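Local coordinates for putative lipoprotein (Bacteroides fragilis, PDB 3QNK) that probably binds glycans at the outer membrane, as SusD-family lipoproteins do, for uptake through a partner transporter, at residues Pro221-Lys233 with Asn360-Tyr372. Numbering follows the deposited sequence. Where two conformers were deposited one is given.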
loop_
_atom_site.group_PDB
_atom_site.type_symbol
_atom_site.label_atom_id
_atom_site.label_comp_id
_atom_site.label_asym_id
_atom_site.label_seq_id
_atom_site.Cartn_x
_atom_site.Cartn_y
_atom_site.Cartn_z
ATOM N N PRO B 221 -32.175 13.398 -20.965
ATOM C CA PRO B 221 -30.801 12.955 -20.628
ATOM C C PRO B 221 -30.030 13.943 -19.739
ATOM O O PRO B 221 -29.443 13.525 -18.739
ATOM C CB PRO B 221 -30.140 12.849 -22.000
ATOM C CG PRO B 221 -31.256 12.580 -22.917
ATOM C CD PRO B 221 -32.376 13.410 -22.424
ATOM N N GLU B 222 -30.081 15.262 -20.085
ATOM C CA GLU B 222 -29.436 16.330 -19.330
ATOM C C GLU B 222 -29.958 16.323 -17.888
ATOM O O GLU B 222 -29.158 16.350 -16.958
ATOM C CB GLU B 222 -29.671 17.682 -20.012
ATOM N N LYS B 223 -31.296 16.221 -17.706
ATOM C CA LYS B 223 -31.959 16.186 -16.388
ATOM C C LYS B 223 -31.465 15.008 -15.542
ATOM O O LYS B 223 -31.132 15.198 -14.384
ATOM C CB LYS B 223 -33.485 16.107 -16.535
ATOM C CG LYS B 223 -34.178 17.451 -16.575
ATOM C CD LYS B 223 -35.641 17.264 -16.930
ATOM C CE LYS B 223 -36.418 18.534 -16.786
ATOM N NZ LYS B 223 -37.876 18.286 -16.947
ATOM N N TYR B 224 -31.395 13.804 -16.126
ATOM C CA TYR B 224 -30.919 12.607 -15.432
ATOM C C TYR B 224 -29.450 12.757 -15.035
ATOM O O TYR B 224 -29.124 12.537 -13.867
ATOM C CB TYR B 224 -31.125 11.357 -16.287
ATOM C CG TYR B 224 -30.789 10.069 -15.560
ATOM C CD1 TYR B 224 -31.747 9.403 -14.799
ATOM C CD2 TYR B 224 -29.527 9.493 -15.667
ATOM C CE1 TYR B 224 -31.450 8.205 -14.153
ATOM C CE2 TYR B 224 -29.213 8.313 -15.004
ATOM C CZ TYR B 224 -30.181 7.666 -14.260
ATOM O OH TYR B 224 -29.871 6.498 -13.616
ATOM N N ARG B 225 -28.574 13.179 -15.993
ATOM C CA ARG B 225 -27.130 13.395 -15.758
ATOM C C ARG B 225 -26.848 14.419 -14.676
ATOM O O ARG B 225 -25.787 14.370 -14.058
ATOM C CB ARG B 225 -26.424 13.853 -17.024
ATOM C CG ARG B 225 -26.232 12.760 -18.029
ATOM C CD ARG B 225 -25.296 13.178 -19.103
ATOM N NE ARG B 225 -25.702 14.423 -19.772
ATOM C CZ ARG B 225 -26.225 14.506 -20.996
ATOM N NH1 ARG B 225 -26.411 13.408 -21.729
ATOM N NH2 ARG B 225 -26.534 15.684 -21.507
ATOM N N SER B 226 -27.786 15.329 -14.437
ATOM C CA SER B 226 -27.627 16.380 -13.434
ATOM C C SER B 226 -27.548 15.843 -11.988
ATOM O O SER B 226 -27.248 16.622 -11.095
ATOM C CB SER B 226 -28.741 17.412 -13.556
ATOM O OG SER B 226 -29.904 16.924 -12.917
ATOM N N ILE B 227 -27.799 14.537 -11.754
ATOM C CA ILE B 227 -27.708 13.923 -10.420
ATOM C C ILE B 227 -26.251 14.032 -9.978
ATOM O O ILE B 227 -25.957 14.390 -8.833
ATOM C CB ILE B 227 -28.221 12.453 -10.472
ATOM C CG1 ILE B 227 -29.746 12.395 -10.711
ATOM C CG2 ILE B 227 -27.830 11.640 -9.217
ATOM C CD1 ILE B 227 -30.274 11.038 -11.168
ATOM N N TRP B 228 -25.345 13.831 -10.939
ATOM C CA TRP B 228 -23.907 13.801 -10.725
ATOM C C TRP B 228 -23.218 15.150 -10.842
ATOM O O TRP B 228 -22.008 15.213 -10.567
ATOM C CB TRP B 228 -23.288 12.816 -11.704
ATOM C CG TRP B 228 -23.685 11.431 -11.321
ATOM C CD1 TRP B 228 -23.146 10.681 -10.320
ATOM C CD2 TRP B 228 -24.852 10.729 -11.767
ATOM N NE1 TRP B 228 -23.888 9.545 -10.129
ATOM C CE2 TRP B 228 -24.916 9.522 -11.040
ATOM C CE3 TRP B 228 -25.821 10.974 -12.759
ATOM C CZ2 TRP B 228 -25.910 8.549 -11.274
ATOM C CZ3 TRP B 228 -26.828 10.032 -12.963
ATOM C CH2 TRP B 228 -26.870 8.838 -12.221
ATOM N N TRP B 229 -23.966 16.227 -11.205
ATOM C CA TRP B 229 -23.349 17.546 -11.352
ATOM C C TRP B 229 -22.896 18.075 -10.037
ATOM O O TRP B 229 -23.621 17.982 -9.039
ATOM C CB TRP B 229 -24.283 18.587 -11.982
ATOM C CG TRP B 229 -24.655 18.351 -13.406
ATOM C CD1 TRP B 229 -24.194 17.370 -14.235
ATOM C CD2 TRP B 229 -25.598 19.105 -14.159
ATOM N NE1 TRP B 229 -24.805 17.458 -15.455
ATOM C CE2 TRP B 229 -25.668 18.522 -15.445
ATOM C CE3 TRP B 229 -26.401 20.222 -13.875
ATOM C CZ2 TRP B 229 -26.521 19.007 -16.440
ATOM C CZ3 TRP B 229 -27.237 20.711 -14.868
ATOM C CH2 TRP B 229 -27.283 20.111 -16.138
ATOM N N THR B 230 -21.689 18.656 -10.045
ATOM C CA THR B 230 -21.075 19.288 -8.880
ATOM C C THR B 230 -21.890 20.548 -8.548
ATOM O O THR B 230 -22.034 20.876 -7.365
ATOM C CB THR B 230 -19.595 19.523 -9.124
ATOM O OG1 THR B 230 -19.434 20.044 -10.437
ATOM C CG2 THR B 230 -18.778 18.222 -9.017
ATOM N N THR B 231 -22.532 21.173 -9.569
ATOM C CA THR B 231 -23.417 22.336 -9.372
ATOM C C THR B 231 -24.829 21.887 -8.903
ATOM O O THR B 231 -25.745 22.707 -8.810
ATOM C CB THR B 231 -23.517 23.196 -10.652
ATOM O OG1 THR B 231 -23.911 22.391 -11.756
ATOM C CG2 THR B 231 -22.238 23.961 -10.961
ATOM N N ASN B 232 -25.009 20.593 -8.626
ATOM C CA ASN B 232 -26.291 20.059 -8.159
ATOM C C ASN B 232 -26.052 19.077 -7.030
ATOM O O ASN B 232 -26.932 18.281 -6.711
ATOM C CB ASN B 232 -27.081 19.417 -9.303
ATOM C CG ASN B 232 -28.558 19.290 -9.026
ATOM O OD1 ASN B 232 -29.190 20.153 -8.376
ATOM N ND2 ASN B 232 -29.141 18.202 -9.503
ATOM N N LYS B 233 -24.872 19.186 -6.377
ATOM C CA LYS B 233 -24.398 18.339 -5.273
ATOM C C LYS B 233 -25.385 18.323 -4.076
ATOM O O LYS B 233 -25.273 17.434 -3.225
ATOM C CB LYS B 233 -22.999 18.804 -4.810
ATOM N N ASN B 360 -17.727 5.124 -24.668
ATOM C CA ASN B 360 -17.119 5.625 -23.432
ATOM C C ASN B 360 -18.241 5.938 -22.479
ATOM O O ASN B 360 -19.380 6.136 -22.927
ATOM C CB ASN B 360 -16.243 6.866 -23.660
ATOM C CG ASN B 360 -14.971 6.595 -24.384
ATOM O OD1 ASN B 360 -14.910 6.705 -25.596
ATOM N ND2 ASN B 360 -13.917 6.266 -23.663
ATOM N N VAL B 361 -17.941 5.996 -21.177
ATOM C CA VAL B 361 -18.949 6.329 -20.168
ATOM C C VAL B 361 -19.230 7.891 -20.161
ATOM O O VAL B 361 -18.345 8.700 -20.503
ATOM C CB VAL B 361 -18.508 5.809 -18.774
ATOM C CG1 VAL B 361 -17.287 6.584 -18.258
ATOM C CG2 VAL B 361 -19.641 5.898 -17.760
ATOM N N TRP B 362 -20.474 8.278 -19.817
ATOM C CA TRP B 362 -20.870 9.670 -19.534
ATOM C C TRP B 362 -21.145 9.758 -17.971
ATOM O O TRP B 362 -20.189 9.872 -17.176
ATOM C CB TRP B 362 -22.080 10.133 -20.378
ATOM C CG TRP B 362 -22.239 11.615 -20.404
ATOM C CD1 TRP B 362 -21.962 12.490 -19.396
ATOM C CD2 TRP B 362 -22.672 12.410 -21.519
ATOM N NE1 TRP B 362 -22.194 13.786 -19.810
ATOM C CE2 TRP B 362 -22.638 13.766 -21.109
ATOM C CE3 TRP B 362 -23.001 12.118 -22.861
ATOM C CZ2 TRP B 362 -22.983 14.823 -21.972
ATOM C CZ3 TRP B 362 -23.367 13.161 -23.701
ATOM C CH2 TRP B 362 -23.368 14.495 -23.254
ATOM N N LYS B 363 -22.441 9.613 -17.567
ATOM C CA LYS B 363 -22.944 9.593 -16.198
ATOM C C LYS B 363 -22.256 10.627 -15.271
ATOM O O LYS B 363 -22.545 11.816 -15.358
ATOM C CB LYS B 363 -22.831 8.176 -15.594
ATOM C CG LYS B 363 -24.152 7.688 -15.022
ATOM C CD LYS B 363 -23.925 6.702 -13.921
ATOM C CE LYS B 363 -25.199 6.026 -13.471
ATOM N NZ LYS B 363 -25.984 5.340 -14.526
ATOM N N TRP B 364 -21.322 10.170 -14.421
ATOM C CA TRP B 364 -20.618 11.000 -13.453
ATOM C C TRP B 364 -19.492 11.839 -14.086
ATOM O O TRP B 364 -18.844 12.575 -13.344
ATOM C CB TRP B 364 -20.120 10.168 -12.256
ATOM C CG TRP B 364 -19.665 8.786 -12.617
ATOM C CD1 TRP B 364 -20.393 7.632 -12.552
ATOM C CD2 TRP B 364 -18.410 8.437 -13.217
ATOM N NE1 TRP B 364 -19.646 6.571 -13.037
ATOM C CE2 TRP B 364 -18.428 7.040 -13.452
ATOM C CE3 TRP B 364 -17.256 9.170 -13.555
ATOM C CZ2 TRP B 364 -17.332 6.358 -13.980
ATOM C CZ3 TRP B 364 -16.173 8.493 -14.081
ATOM C CH2 TRP B 364 -16.217 7.102 -14.289
ATOM N N ILE B 365 -19.272 11.775 -15.417
ATOM C CA ILE B 365 -18.327 12.689 -16.063
ATOM C C ILE B 365 -19.171 13.907 -16.495
ATOM O O ILE B 365 -20.086 13.755 -17.305
ATOM C CB ILE B 365 -17.473 12.107 -17.216
ATOM C CG1 ILE B 365 -16.605 10.943 -16.709
ATOM C CG2 ILE B 365 -16.567 13.218 -17.801
ATOM C CD1 ILE B 365 -15.915 10.134 -17.794
ATOM N N ASP B 366 -18.899 15.099 -15.906
ATOM C CA ASP B 366 -19.648 16.327 -16.166
ATOM C C ASP B 366 -19.227 16.975 -17.503
ATOM O O ASP B 366 -18.674 18.074 -17.518
ATOM C CB ASP B 366 -19.489 17.318 -15.001
ATOM C CG ASP B 366 -20.568 18.390 -14.857
ATOM O OD1 ASP B 366 -21.369 18.574 -15.821
ATOM O OD2 ASP B 366 -20.615 19.046 -13.778
ATOM N N TYR B 367 -19.543 16.302 -18.627
ATOM C CA TYR B 367 -19.333 16.806 -19.974
ATOM C C TYR B 367 -20.327 17.954 -20.264
ATOM O O TYR B 367 -20.142 18.710 -21.217
ATOM C CB TYR B 367 -19.522 15.693 -20.999
ATOM C CG TYR B 367 -18.439 14.643 -21.064
ATOM C CD1 TYR B 367 -17.109 14.996 -21.295
ATOM C CD2 TYR B 367 -18.758 13.286 -21.054
ATOM C CE1 TYR B 367 -16.113 14.028 -21.429
ATOM C CE2 TYR B 367 -17.769 12.311 -21.187
ATOM C CZ TYR B 367 -16.449 12.689 -21.381
ATOM O OH TYR B 367 -15.469 11.742 -21.515
ATOM N N ASP B 368 -21.384 18.080 -19.439
ATOM C CA ASP B 368 -22.367 19.149 -19.575
ATOM C C ASP B 368 -21.774 20.505 -19.156
ATOM O O ASP B 368 -21.908 21.488 -19.892
ATOM C CB ASP B 368 -23.621 18.860 -18.726
ATOM C CG ASP B 368 -24.486 17.715 -19.215
ATOM O OD1 ASP B 368 -25.111 17.864 -20.273
ATOM O OD2 ASP B 368 -24.544 16.673 -18.521
ATOM N N ASN B 369 -21.112 20.558 -17.986
ATOM C CA ASN B 369 -20.646 21.823 -17.421
ATOM C C ASN B 369 -19.162 22.057 -17.433
ATOM O O ASN B 369 -18.740 23.193 -17.644
ATOM C CB ASN B 369 -21.120 21.917 -15.978
ATOM C CG ASN B 369 -22.620 21.805 -15.858
ATOM O OD1 ASN B 369 -23.357 22.670 -16.342
ATOM N ND2 ASN B 369 -23.100 20.728 -15.257
ATOM N N TYR B 370 -18.362 21.022 -17.148
ATOM C CA TYR B 370 -16.908 21.139 -17.040
ATOM C C TYR B 370 -16.233 21.662 -18.293
ATOM O O TYR B 370 -16.765 21.575 -19.411
ATOM C CB TYR B 370 -16.263 19.786 -16.665
ATOM C CG TYR B 370 -16.153 19.516 -15.180
ATOM C CD1 TYR B 370 -17.055 20.074 -14.278
ATOM C CD2 TYR B 370 -15.181 18.658 -14.679
ATOM C CE1 TYR B 370 -16.971 19.805 -12.909
ATOM C CE2 TYR B 370 -15.101 18.362 -13.316
ATOM C CZ TYR B 370 -15.992 18.944 -12.431
ATOM O OH TYR B 370 -15.907 18.660 -11.083
ATOM N N ASN B 371 -15.049 22.253 -18.039
ATOM C CA ASN B 371 -14.111 22.720 -19.063
ATOM C C ASN B 371 -13.109 21.593 -19.273
ATOM O O ASN B 371 -13.016 20.690 -18.418
ATOM C CB ASN B 371 -13.416 24.051 -18.705
ATOM C CG ASN B 371 -12.379 24.514 -19.735
ATOM O OD1 ASN B 371 -12.471 24.232 -20.948
ATOM N ND2 ASN B 371 -11.335 25.193 -19.265
ATOM N N TYR B 372 -12.404 21.566 -20.432
ATOM C CA TYR B 372 -11.433 20.500 -20.720
ATOM C C TYR B 372 -10.244 20.586 -19.757
ATOM O O TYR B 372 -9.717 21.684 -19.559
ATOM C CB TYR B 372 -10.944 20.553 -22.175
ATOM C CG TYR B 372 -10.082 19.364 -22.565
ATOM C CD1 TYR B 372 -10.655 18.140 -22.889
ATOM C CD2 TYR B 372 -8.692 19.459 -22.586
ATOM C CE1 TYR B 372 -9.872 17.044 -23.223
ATOM C CE2 TYR B 372 -7.898 18.364 -22.913
ATOM C CZ TYR B 372 -8.493 17.161 -23.238
ATOM O OH TYR B 372 -7.709 16.074 -23.543
HETATM O O HOH W 1 -23.055 14.356 -15.427
#
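A buried salt bridge and indole stack, both centred on Arg-225, join the short helix 221-225 and the turn after it to the loop following strand 360-361 in this SusD-type fold; the loop begins with a type II' beta turn from Trp-362 to Ile-365. The guanidinium lies flat on Trp-362, planes 6° apart, a cation-pi stack with Arg-225 CZ 3.7 Å from the centroid of the six-membered ring. Lower down the same side chain, CD sits over the five-membered ring as a CH-pi contact; the chain bends at chi3 (-55°), and CD and the guanidinium lie over the same indole face, while Tyr-367 CD2 lies against the opposite face, toward its rim. Side-on, Arg-225 also grips Asp-368 in a bidentate salt bridge: Arg-225 NE donates to Asp-368 OD2 (2.8 Å) and Arg-225 NH2 to Asp-368 OD1 (2.9 Å), each oxygen offering its syn lone pair. Together, the two bonds and the stack fix the rotation of the guanidinium.

Trp-228 carries the second patch. The aliphatic chain of Lys-363 runs across one face of its ring, and the edge of Trp-364 points at the face of Trp-228 in a T-shaped pair, planes at 71°. Beyond the ring, Lys-363 NZ turns to Asn-322, and Trp-364 NE1 bonds to Phe-449 O. One water bridges the backbones, donating to Arg-225 O and Lys-363 O.

On the remaining side, Asn-369 ND2 lies over the face of the Trp-229 ring, the amide plane nearly perpendicular to it. Asp-366 OD1 accepts from Asn-369 N, an Asx motif within the loop. Trp-229 NE1 donates in its ring plane to Asp-368 OD2 at 3.2 Å, meeting that oxygen from above the carboxylate plane.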